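Local structure of Rho guanine nucleotide exchange factor 11 (Homo sapiens, 5JHH) at residues L347-T351 and S352-N356; V274-E278 and D279-L283; L284-D288 and E289-L293. The protein probably switches on Rho-family GTPases by promoting their exchange of GDP for GTP, using a DH domain followed by a PH domain. All blocks are in the same frame, centred on the assembly; numbering follows the deposited sequence.

In the fold
All three contacts lie in the PH domain, and each reaches the same curled sheet. Contact 2, the hairpin of 274-277 and 280-283, is the most buried and almost wholly aliphatic. Contact 3 prolongs strand 280-287 into a second hairpin; the two touch where L283 O meets L293 CD1 at 3.5 Å, but beyond this leucine-rich root contact 3 runs out into charged and amide residues at the surface. Contact 1, about 16 Å from contact 2 between centres, holds a strand end to a helix start: its local bonds are those of a helix cap, not a hairpin. Helix 352-368, which begins there, lays W358 and L361 against V274 and L276 of contact 2.

Contact 1 of 3, residues L347-T351 and S352-N356; sequences LVALT and SSDKN
T351 grips the first turn of helix 352-368 with two acceptors, one on its side chain and one on its backbone. From CB, which lies close to S352 N through the chain connection, the side chain divides. CG2 stands anti to the carbonyl carbon, while OG1 sits between the backbone N and that carbon (chi1 65°), which points it at the NH groups of the first turn. There OG1 accepts a nearly straight bond from D354 N, 3.0 Å long with 167° at the hydrogen. The hydroxyl oxygen also packs against carbon on the helix, 3.6 Å from S353 CB and equally far from D354 CB, so it is set among the side-chain roots of the first turn. The second acceptor, T351 O, takes K355 N at 3.0 Å, a bond whose donor is tilted 26° from the carbonyl plane. D354 N precedes the helical i to i-4 series, which opens with K355 N to T351 O and continues with N356 N to S352 O.

Two residues before the cap, A349 sets its methyl against the same turn: CB lies 3.7 Å from K355 N and 3.9 Å from K355 CB. A349 also touches L260 of strand 254-263. K355 then leads away, its NZ bonded to S323 OG, and S353 turns its OG to a backbone atom of the other protein chain in the assembly, so the capped turn also borders that partner. T351 is a classic threonine N-cap, here joining the last strand of the PH domain to its C-terminal helix.

Contact 2 of 3, residues V274-E278 and D279-L283; sequences VLLLE and DLLVL
V274 and L281 meet across a tight beta hairpin of the PH-domain sheet, in which strands 274-277 and 280-283 run antiparallel and the chain reverses at E278 and D279. L275 and V282 form the hydrogen-bonded pair: L275 N to V282 O and V282 N to L275 O are both 3.0 Å, each donor lying in the carbonyl plane. Nearer the turn, L277 N reaches L280 O at 2.9 Å, almost along the C=O axis.

The side chains sort onto two faces. V274, L276, L281 and L283 share one, where V274 and L276 touch W358 and L361 of helix 352-368. L281 carries much of this packing. Its CG is anti to the backbone N (chi1 -175°), and the bend at chi2 sends CD1 back across the neighbouring strand, 3.6 Å from V274 CG2 and close to L276 as well. L283 differs, with CG anti to its carbonyl carbon, and lays CD2 4.0 Å from V274 CB. V274 is thus held from both neighbours on the facing strand, although its chi1 of 3° is modelled nearly eclipsed.

L275 and V282 lie on the other face, with L277 next to them. V282, also modelled nearly eclipsed, sends its methyls to different partners, a placing to be read with caution: CG2 lies against the branch point of L275, 4.1 Å from CG, while CG1 meets L277 CD1 at 3.9 Å, the side chains crossing obliquely in both pairs. L277 CG lies beside its backbone N (chi1 -44°) and CD1 is anti to CA, which carries CD1 to V282. At the turn D279 swings its carboxylate back: OD2 forms a salt bridge with R252, and OD1 rests 4.0 Å from L277 CB.

Contact 3 of 3, residues L284-D288 and E289-L293; sequences LQKQD and EKLLL
L284 packs between L291 and L293 at the root of the hairpin, sending one methyl to each. CD1 lies 3.9 Å from L291 CB and also touches L291 CD1, and CD2 presses on L293 CD1 at 3.6 Å. The leucine reaches both because CG stands beside the backbone N (chi1 -64°) and CD1 continues anti to CA toward L291, while CD2 branches to L293. L228 of strand 228-229 also touches L284, and Y224 and R227 of helix 189-227 touch L291, so this end of the hairpin is closed in by the region where the long helix leads into the PH domain. An alanine here lacks CG and both methyls, which would probably open a gap at the hairpin root and leave L291 CB and L293 CD1 without their shared partner.

Outward from that cluster, 284-287 and 290-292 form an antiparallel beta hairpin closed by a type II' turn from Q287 to K290. Q285 and L292 exchange a full pair of bonds, of which L292 N to Q285 O is the straighter, 3.0 Å and 174° at the hydrogen. At the turn K290 N binds Q287 O at 2.9 Å but from above the carbonyl plane, 51° out of it, and Q287 N returns a bond to K290 O. D288, with a positive phi, takes the first corner.

Packing thins toward this end, although E289 O is bonded to R227 NE of helix 189-227. Q287 lays CB and CG on L292, and the bend at chi2 turns its amide end back, with NE2 3.6 Å from L292 CD1, although Q287 also meets a crystal neighbour. K286, D288, E289 and K290 are exposed; K286 NZ and E289 OE2 stay 6.4 Å apart, opposite charges that do not meet.

Contact 1 of 3, residues L347-T351 and S352-N356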
# COMPACT_ATOMS: atom_id res chain seq x y z
N LEU A 347 -24.66 10.63 11.99
CA LEU A 347 -23.42 9.92 12.24
C LEU A 347 -22.25 10.86 12.08
O LEU A 347 -22.25 11.73 11.18
CB LEU A 347 -23.32 8.72 11.33
CG LEU A 347 -24.32 7.62 11.69
CD1 LEU A 347 -24.32 6.57 10.61
CD2 LEU A 347 -24.01 6.96 13.03
N VAL A 348 -21.24 10.68 12.94
CA VAL A 348 -20.06 11.57 12.94
C VAL A 348 -18.76 10.75 12.78
O VAL A 348 -18.49 9.84 13.55
CB VAL A 348 -19.98 12.47 14.21
CG1 VAL A 348 -19.00 13.64 14.03
CG2 VAL A 348 -21.35 13.01 14.55
N ALA A 349 -18.00 11.12 11.77
CA ALA A 349 -16.74 10.48 11.39
C ALA A 349 -15.59 11.23 12.03
O ALA A 349 -15.76 12.31 12.58
CB ALA A 349 -16.60 10.54 9.87
N LEU A 350 -14.39 10.67 11.92
CA LEU A 350 -13.24 11.22 12.65
C LEU A 350 -12.79 12.51 12.04
O LEU A 350 -12.31 13.36 12.72
CB LEU A 350 -12.06 10.24 12.65
CG LEU A 350 -12.30 8.80 13.14
CD1 LEU A 350 -11.29 7.84 12.49
CD2 LEU A 350 -12.32 8.68 14.66
N THR A 351 -12.90 12.64 10.73
CA THR A 351 -12.45 13.86 10.07
C THR A 351 -13.35 14.17 8.90
O THR A 351 -14.20 13.38 8.53
CB THR A 351 -11.00 13.70 9.55
OG1 THR A 351 -10.95 12.69 8.52
CG2 THR A 351 -10.02 13.31 10.71
N SER A 352 -13.12 15.31 8.27
CA SER A 352 -13.86 15.63 7.10
C SER A 352 -13.55 14.58 6.02
O SER A 352 -14.48 14.09 5.37
CB SER A 352 -13.54 17.04 6.62
OG SER A 352 -12.23 17.15 6.15
N SER A 353 -12.27 14.21 5.90
CA SER A 353 -11.83 13.20 4.90
C SER A 353 -12.55 11.89 5.08
O SER A 353 -13.07 11.32 4.12
CB SER A 353 -10.32 12.94 4.96
OG SER A 353 -9.96 11.83 4.15
N ASP A 354 -12.60 11.44 6.32
CA ASP A 354 -13.28 10.22 6.63
C ASP A 354 -14.74 10.26 6.27
O ASP A 354 -15.34 9.23 5.90
CB ASP A 354 -13.16 9.93 8.09
CG ASP A 354 -12.62 8.55 8.33
OD1 ASP A 354 -11.39 8.30 7.99
OD2 ASP A 354 -13.47 7.72 8.78
N LYS A 355 -15.33 11.42 6.50
CA LYS A 355 -16.71 11.63 6.20
C LYS A 355 -16.91 11.58 4.68
O LYS A 355 -17.83 10.91 4.22
CB LYS A 355 -17.20 12.91 6.82
CG LYS A 355 -18.67 13.21 6.57
CD LYS A 355 -18.78 14.33 5.56
CE LYS A 355 -19.98 14.12 4.66
NZ LYS A 355 -19.91 15.12 3.56
N ASN A 356 -16.04 12.26 3.91
CA ASN A 356 -16.06 12.07 2.48
C ASN A 356 -15.98 10.59 2.07
O ASN A 356 -16.72 10.15 1.22
CB ASN A 356 -14.94 12.85 1.79
CG ASN A 356 -15.01 14.35 2.06
OD1 ASN A 356 -14.01 15.05 1.89
ND2 ASN A 356 -16.17 14.85 2.47

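Contact 2 of 3, residues V274-E278 and D279-L283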
# COMPACT_ATOMS: atom_id res chain seq x y z
N VAL A 274 -18.84 0.52 12.97
CA VAL A 274 -19.86 0.22 11.98
C VAL A 274 -19.36 -0.47 10.73
O VAL A 274 -18.31 -0.13 10.18
CB VAL A 274 -20.81 1.43 11.73
CG1 VAL A 274 -20.40 2.66 12.52
CG2 VAL A 274 -20.99 1.73 10.26
N LEU A 275 -20.12 -1.48 10.30
CA LEU A 275 -19.80 -2.23 9.11
C LEU A 275 -20.68 -1.82 7.99
O LEU A 275 -21.88 -1.86 8.14
CB LEU A 275 -20.04 -3.70 9.31
CG LEU A 275 -19.43 -4.33 10.56
CD1 LEU A 275 -19.63 -5.83 10.48
CD2 LEU A 275 -17.96 -3.94 10.73
N LEU A 276 -20.10 -1.47 6.85
CA LEU A 276 -20.86 -1.29 5.65
C LEU A 276 -20.74 -2.55 4.80
O LEU A 276 -19.72 -2.80 4.19
CB LEU A 276 -20.36 -0.07 4.88
CG LEU A 276 -20.95 0.06 3.49
CD1 LEU A 276 -22.47 -0.07 3.52
CD2 LEU A 276 -20.53 1.36 2.84
N LEU A 277 -21.80 -3.34 4.79
CA LEU A 277 -21.88 -4.53 3.96
C LEU A 277 -22.56 -4.20 2.62
O LEU A 277 -22.85 -3.05 2.32
CB LEU A 277 -22.63 -5.61 4.68
CG LEU A 277 -22.22 -5.77 6.14
CD1 LEU A 277 -22.89 -6.99 6.73
CD2 LEU A 277 -20.71 -5.85 6.33
N GLU A 278 -22.76 -5.21 1.80
CA GLU A 278 -23.31 -4.97 0.49
C GLU A 278 -24.77 -4.49 0.56
O GLU A 278 -25.21 -3.61 -0.21
CB GLU A 278 -23.28 -6.26 -0.29
CG GLU A 278 -21.96 -6.50 -0.95
CD GLU A 278 -22.03 -7.69 -1.89
OE1 GLU A 278 -22.74 -8.68 -1.54
OE2 GLU A 278 -21.38 -7.61 -2.97
N ASP A 279 -25.50 -5.06 1.50
CA ASP A 279 -26.94 -4.87 1.54
C ASP A 279 -27.38 -4.14 2.81
O ASP A 279 -28.48 -3.61 2.84
CB ASP A 279 -27.61 -6.23 1.41
CG ASP A 279 -27.07 -7.25 2.44
OD1 ASP A 279 -26.10 -6.99 3.18
OD2 ASP A 279 -27.64 -8.34 2.52
N LEU A 280 -26.51 -4.12 3.82
CA LEU A 280 -26.83 -3.60 5.16
C LEU A 280 -25.73 -2.71 5.69
O LEU A 280 -24.56 -2.96 5.45
CB LEU A 280 -27.01 -4.74 6.17
CG LEU A 280 -27.99 -5.83 5.74
CD1 LEU A 280 -27.95 -7.02 6.68
CD2 LEU A 280 -29.39 -5.24 5.63
N LEU A 281 -26.12 -1.68 6.45
CA LEU A 281 -25.25 -0.97 7.37
C LEU A 281 -25.51 -1.47 8.79
O LEU A 281 -26.66 -1.47 9.22
CB LEU A 281 -25.55 0.51 7.33
CG LEU A 281 -24.64 1.43 8.15
CD1 LEU A 281 -23.27 1.46 7.50
CD2 LEU A 281 -25.22 2.85 8.27
N VAL A 282 -24.49 -1.92 9.52
CA VAL A 282 -24.71 -2.52 10.84
C VAL A 282 -23.95 -1.75 11.90
O VAL A 282 -22.76 -1.45 11.74
CB VAL A 282 -24.49 -4.07 10.93
CG1 VAL A 282 -24.39 -4.74 9.57
CG2 VAL A 282 -23.30 -4.44 11.77
N LEU A 283 -24.67 -1.37 12.95
CA LEU A 283 -24.15 -0.51 14.00
C LEU A 283 -23.85 -1.35 15.24
O LEU A 283 -24.73 -2.03 15.79
CB LEU A 283 -25.15 0.58 14.34
CG LEU A 283 -25.72 1.35 13.15
CD1 LEU A 283 -26.90 2.20 13.57
CD2 LEU A 283 -24.65 2.22 12.52

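Contact 3 of 3, residues L284-D288 and E289-L293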
# COMPACT_ATOMS: atom_id res chain seq x y z
N LEU A 284 -22.59 -1.34 15.65
CA LEU A 284 -22.17 -2.20 16.72
C LEU A 284 -21.59 -1.36 17.81
O LEU A 284 -21.00 -0.30 17.56
CB LEU A 284 -21.13 -3.20 16.23
CG LEU A 284 -21.59 -4.21 15.18
CD1 LEU A 284 -20.41 -5.02 14.67
CD2 LEU A 284 -22.65 -5.13 15.74
N GLN A 285 -21.78 -1.86 19.02
CA GLN A 285 -21.17 -1.27 20.19
C GLN A 285 -20.04 -2.16 20.67
O GLN A 285 -20.21 -3.37 20.79
CB GLN A 285 -22.23 -1.17 21.28
CG GLN A 285 -22.01 -0.01 22.22
CD GLN A 285 -23.19 0.14 23.15
OE1 GLN A 285 -24.20 -0.55 23.02
NE2 GLN A 285 -23.06 1.05 24.10
N LYS A 286 -18.88 -1.56 20.90
CA LYS A 286 -17.76 -2.31 21.41
C LYS A 286 -18.02 -2.44 22.90
O LYS A 286 -18.46 -1.49 23.54
CB LYS A 286 -16.42 -1.59 21.15
CG LYS A 286 -15.91 -1.64 19.71
CD LYS A 286 -14.44 -2.09 19.59
CE LYS A 286 -13.76 -1.57 18.30
NZ LYS A 286 -12.94 -2.55 17.50
N GLN A 287 -17.78 -3.62 23.45
CA GLN A 287 -18.11 -3.92 24.83
C GLN A 287 -17.18 -5.02 25.24
O GLN A 287 -17.47 -6.20 25.02
CB GLN A 287 -19.57 -4.37 24.91
CG GLN A 287 -19.92 -5.38 25.99
CD GLN A 287 -20.34 -4.73 27.28
OE1 GLN A 287 -19.53 -4.60 28.20
NE2 GLN A 287 -21.60 -4.31 27.36
N ASP A 288 -16.04 -4.60 25.80
CA ASP A 288 -14.88 -5.47 25.92
C ASP A 288 -14.50 -5.97 24.54
O ASP A 288 -14.14 -5.16 23.67
CB ASP A 288 -15.13 -6.65 26.90
CG ASP A 288 -14.94 -6.26 28.36
OD1 ASP A 288 -14.66 -5.08 28.65
OD2 ASP A 288 -15.07 -7.15 29.23
N GLU A 289 -14.62 -7.27 24.33
CA GLU A 289 -14.18 -7.87 23.11
C GLU A 289 -15.41 -8.33 22.37
O GLU A 289 -15.31 -9.07 21.41
CB GLU A 289 -13.24 -9.05 23.39
CG GLU A 289 -12.12 -9.19 22.35
CD GLU A 289 -11.13 -8.02 22.36
OE1 GLU A 289 -10.46 -7.82 23.40
OE2 GLU A 289 -11.01 -7.30 21.32
N LYS A 290 -16.57 -7.89 22.81
CA LYS A 290 -17.79 -8.34 22.17
C LYS A 290 -18.36 -7.21 21.33
O LYS A 290 -18.02 -6.04 21.53
CB LYS A 290 -18.77 -8.89 23.21
CG LYS A 290 -18.23 -10.13 23.95
CD LYS A 290 -19.14 -11.36 23.83
CE LYS A 290 -18.73 -12.35 22.73
NZ LYS A 290 -19.90 -12.95 22.00
N LEU A 291 -19.11 -7.60 20.31
CA LEU A 291 -19.73 -6.65 19.37
C LEU A 291 -21.22 -6.81 19.52
O LEU A 291 -21.80 -7.84 19.12
CB LEU A 291 -19.33 -6.94 17.90
CG LEU A 291 -17.83 -6.84 17.59
CD1 LEU A 291 -17.51 -7.39 16.21
CD2 LEU A 291 -17.32 -5.43 17.76
N LEU A 292 -21.82 -5.80 20.13
CA LEU A 292 -23.19 -5.88 20.55
C LEU A 292 -24.09 -5.30 19.51
O LEU A 292 -24.03 -4.10 19.21
CB LEU A 292 -23.39 -5.09 21.83
CG LEU A 292 -22.71 -5.61 23.07
CD1 LEU A 292 -23.30 -4.84 24.25
CD2 LEU A 292 -22.89 -7.12 23.23
N LEU A 293 -24.96 -6.16 18.99
CA LEU A 293 -26.04 -5.70 18.15
C LEU A 293 -27.25 -5.47 19.07
O LEU A 293 -27.72 -6.43 19.72
CB LEU A 293 -26.32 -6.77 17.10
CG LEU A 293 -26.94 -6.35 15.78
CD1 LEU A 293 -26.21 -5.16 15.18
CD2 LEU A 293 -26.97 -7.51 14.80